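Local structure of acyl-CoA dehydrogenase FadE3 (Mycobacterium smegmatis, 4IV6) at residues A330-V338 and V352-P360. The protein belongs to the acyl-CoA dehydrogenase family of flavoproteins and, as a four-chain assembly, holds dihydroflavine-adenine dinucleotide in its pockets. Numbering follows the deposited sequence.
Sequences AMQIALDAV and VERYFRDAP
Phe-356 meets Met-331, Ala-334, Leu-335 and Val-338 where two nearly antiparallel helices of the acyl-CoA dehydrogenase C-terminal domain pack; the axes of segments 330-338 and 352-360 come within 8.5 Å, with 157° between their N-to-C directions. The contact is mainly apolar, without direct hydrogen bonds across it. With CG anti to the backbone N (chi1 177°), the Phe-356 side chain swings across to helix 330-338, where the ring's edge faces Ala-334 C. Met-331, bent at chi2 and chi3, brings CE to 3.7 Å from Phe-356 CD1, oblique to the ring, while its SD lies 3.8 Å from Pro-360 CG. Leu-335 runs alongside the ring, CD1 4.0 Å from Phe-356 CE1. Another Phe-356, from the second subunit, stacks on this ring at the interface.

Small residues are consistent with the close approach: Ala-334 CB sits 3.8 Å from Phe-356 CA, Ala-359 CB 3.9 Å from Met-331 CA, and Ala-337 CB touches Val-352 CG1.

Among polar groups, Arg-357 grips Glu-353 side-on within its own helix through NE and NH2, the latter bond nearly straight at 176°; Glu-34 pairs with Arg-357 NH1. One water bridges the helices, donating to Ala-334 O and Val-352 O, each 2.8 Å from the water oxygen.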
loop_
_atom_site.group_PDB
_atom_site.type_symbol
_atom_site.label_atom_id
_atom_site.label_comp_id
_atom_site.label_asym_id
_atom_site.label_seq_id
_atom_site.Cartn_x
_atom_site.Cartn_y
_atom_site.Cartn_z
ATOM N N ALA B 330 0.839 4.062 12.924
ATOM C CA ALA B 330 2.041 4.652 13.545
ATOM C C ALA B 330 3.322 4.263 12.818
ATOM O O ALA B 330 4.215 5.085 12.655
ATOM C CB ALA B 330 2.130 4.322 15.038
ATOM N N MET B 331 3.420 3.008 12.381
ATOM C CA MET B 331 4.583 2.541 11.603
ATOM C C MET B 331 4.700 3.289 10.278
ATOM O O MET B 331 5.796 3.733 9.900
ATOM C CB MET B 331 4.475 1.036 11.356
ATOM C CG MET B 331 5.643 0.416 10.628
ATOM S SD MET B 331 7.154 0.349 11.627
ATOM C CE MET B 331 8.092 1.803 11.204
ATOM N N GLN B 332 3.576 3.472 9.588
ATOM C CA GLN B 332 3.573 4.223 8.315
ATOM C C GLN B 332 4.003 5.682 8.522
ATOM O O GLN B 332 4.858 6.214 7.786
ATOM C CB GLN B 332 2.188 4.188 7.694
ATOM C CG GLN B 332 1.799 2.778 7.236
ATOM C CD GLN B 332 0.309 2.596 6.953
ATOM O OE1 GLN B 332 -0.486 3.545 6.898
ATOM N NE2 GLN B 332 -0.084 1.344 6.817
ATOM N N ILE B 333 3.428 6.313 9.545
ATOM C CA ILE B 333 3.742 7.689 9.845
ATOM C C ILE B 333 5.198 7.832 10.287
ATOM O O ILE B 333 5.879 8.817 9.894
ATOM C CB ILE B 333 2.749 8.286 10.867
ATOM C CG1 ILE B 333 1.369 8.418 10.202
ATOM C CG2 ILE B 333 3.223 9.629 11.395
ATOM C CD1 ILE B 333 0.274 8.853 11.168
ATOM N N ALA B 334 5.702 6.873 11.079
ATOM C CA ALA B 334 7.090 6.957 11.553
ATOM C C ALA B 334 8.067 6.934 10.378
ATOM O O ALA B 334 8.966 7.736 10.313
ATOM C CB ALA B 334 7.411 5.860 12.544
ATOM N N LEU B 335 7.846 6.042 9.418
ATOM C CA LEU B 335 8.729 5.973 8.258
ATOM C C LEU B 335 8.654 7.249 7.441
ATOM O O LEU B 335 9.696 7.769 7.053
ATOM C CB LEU B 335 8.429 4.761 7.385
ATOM C CG LEU B 335 9.131 4.689 6.021
ATOM C CD1 LEU B 335 10.639 4.683 6.176
ATOM C CD2 LEU B 335 8.665 3.424 5.348
ATOM N N ASP B 336 7.446 7.760 7.209
ATOM C CA ASP B 336 7.269 8.959 6.376
ATOM C C ASP B 336 7.873 10.189 7.056
ATOM O O ASP B 336 8.437 11.029 6.385
ATOM C CB ASP B 336 5.823 9.198 6.016
ATOM C CG ASP B 336 5.318 8.267 4.894
ATOM O OD1 ASP B 336 6.112 7.548 4.225
ATOM O OD2 ASP B 336 4.095 8.257 4.689
ATOM N N ALA B 337 7.841 10.238 8.391
ATOM C CA ALA B 337 8.506 11.322 9.123
ATOM C C ALA B 337 10.022 11.281 8.920
ATOM O O ALA B 337 10.643 12.331 8.810
ATOM C CB ALA B 337 8.156 11.306 10.603
ATOM N N VAL B 338 10.603 10.069 8.829
ATOM C CA VAL B 338 12.010 9.912 8.520
ATOM C C VAL B 338 12.243 10.506 7.124
ATOM O O VAL B 338 13.203 11.275 6.934
ATOM C CB VAL B 338 12.457 8.439 8.607
ATOM C CG1 VAL B 338 13.794 8.198 7.948
ATOM C CG2 VAL B 338 12.547 8.033 10.065
ATOM N N VAL B 352 13.089 11.323 15.025
ATOM C CA VAL B 352 12.239 10.504 14.183
ATOM C C VAL B 352 12.779 9.068 14.093
ATOM O O VAL B 352 12.006 8.145 13.940
ATOM C CB VAL B 352 11.931 11.123 12.788
ATOM C CG1 VAL B 352 11.009 12.329 12.935
ATOM C CG2 VAL B 352 13.197 11.555 12.041
ATOM N N GLU B 353 14.092 8.868 14.194
ATOM C CA GLU B 353 14.638 7.512 14.169
ATOM C C GLU B 353 14.187 6.709 15.370
ATOM O O GLU B 353 13.965 5.521 15.259
ATOM C CB GLU B 353 16.163 7.503 14.068
ATOM C CG GLU B 353 16.895 8.017 15.298
ATOM C CD GLU B 353 17.206 6.950 16.344
ATOM O OE1 GLU B 353 17.256 7.292 17.547
ATOM O OE2 GLU B 353 17.429 5.790 15.962
ATOM N N ARG B 354 14.007 7.370 16.512
ATOM C CA ARG B 354 13.515 6.689 17.687
ATOM C C ARG B 354 12.053 6.242 17.485
ATOM O O ARG B 354 11.699 5.116 17.856
ATOM C CB ARG B 354 13.620 7.576 18.936
ATOM C CG ARG B 354 13.268 6.809 20.187
ATOM C CD ARG B 354 12.606 7.607 21.253
ATOM N NE ARG B 354 12.956 9.031 21.379
ATOM C CZ ARG B 354 12.076 9.913 21.863
ATOM N NH1 ARG B 354 10.836 9.512 22.221
ATOM N NH2 ARG B 354 12.415 11.183 22.014
ATOM N N TYR B 355 11.202 7.121 16.950
ATOM C CA TYR B 355 9.815 6.711 16.710
ATOM C C TYR B 355 9.763 5.526 15.760
ATOM O O TYR B 355 8.931 4.647 15.915
ATOM C CB TYR B 355 8.932 7.854 16.193
ATOM C CG TYR B 355 9.135 9.172 16.896
ATOM C CD1 TYR B 355 9.196 9.260 18.282
ATOM C CD2 TYR B 355 9.234 10.353 16.153
ATOM C CE1 TYR B 355 9.384 10.485 18.914
ATOM C CE2 TYR B 355 9.426 11.566 16.776
ATOM C CZ TYR B 355 9.486 11.628 18.138
ATOM O OH TYR B 355 9.629 12.862 18.704
ATOM N N PHE B 356 10.638 5.542 14.763
ATOM C CA PHE B 356 10.738 4.483 13.769
ATOM C C PHE B 356 11.125 3.156 14.450
ATOM O O PHE B 356 10.594 2.114 14.123
ATOM C CB PHE B 356 11.769 4.900 12.702
ATOM C CG PHE B 356 12.043 3.872 11.639
ATOM C CD1 PHE B 356 11.197 3.730 10.547
ATOM C CD2 PHE B 356 13.182 3.082 11.686
ATOM C CE1 PHE B 356 11.477 2.792 9.546
ATOM C CE2 PHE B 356 13.452 2.156 10.693
ATOM C CZ PHE B 356 12.607 2.019 9.626
ATOM N N ARG B 357 12.042 3.212 15.409
ATOM C CA ARG B 357 12.464 2.009 16.138
ATOM C C ARG B 357 11.403 1.543 17.139
ATOM O O ARG B 357 11.337 0.376 17.440
ATOM C CB ARG B 357 13.775 2.279 16.905
ATOM C CG ARG B 357 15.034 2.355 16.068
ATOM C CD ARG B 357 16.253 2.439 16.957
ATOM N NE ARG B 357 16.345 3.724 17.641
ATOM C CZ ARG B 357 16.076 3.954 18.923
ATOM N NH1 ARG B 357 15.731 2.979 19.747
ATOM N NH2 ARG B 357 16.230 5.181 19.408
ATOM N N ASP B 358 10.604 2.469 17.669
ATOM C CA ASP B 358 9.596 2.135 18.682
ATOM C C ASP B 358 8.297 1.561 18.076
ATOM O O ASP B 358 7.660 0.696 18.660
ATOM C CB ASP B 358 9.264 3.346 19.537
ATOM C CG ASP B 358 10.323 3.615 20.617
ATOM O OD1 ASP B 358 11.211 2.750 20.829
ATOM O OD2 ASP B 358 10.252 4.685 21.246
ATOM N N ALA B 359 7.938 2.021 16.886
ATOM C CA ALA B 359 6.651 1.680 16.284
ATOM C C ALA B 359 6.392 0.180 16.051
ATOM O O ALA B 359 5.291 -0.285 16.333
ATOM C CB ALA B 359 6.450 2.484 14.983
ATOM N N PRO B 360 7.393 -0.577 15.609
ATOM C CA PRO B 360 7.181 -2.002 15.426
ATOM C C PRO B 360 6.809 -2.771 16.695
ATOM O O PRO B 360 6.158 -3.828 16.598
ATOM C CB PRO B 360 8.510 -2.498 14.845
ATOM C CG PRO B 360 9.189 -1.295 14.324
ATOM C CD PRO B 360 8.744 -0.171 15.184
HETATM O O HOH W 1 9.458 8.779 12.846
#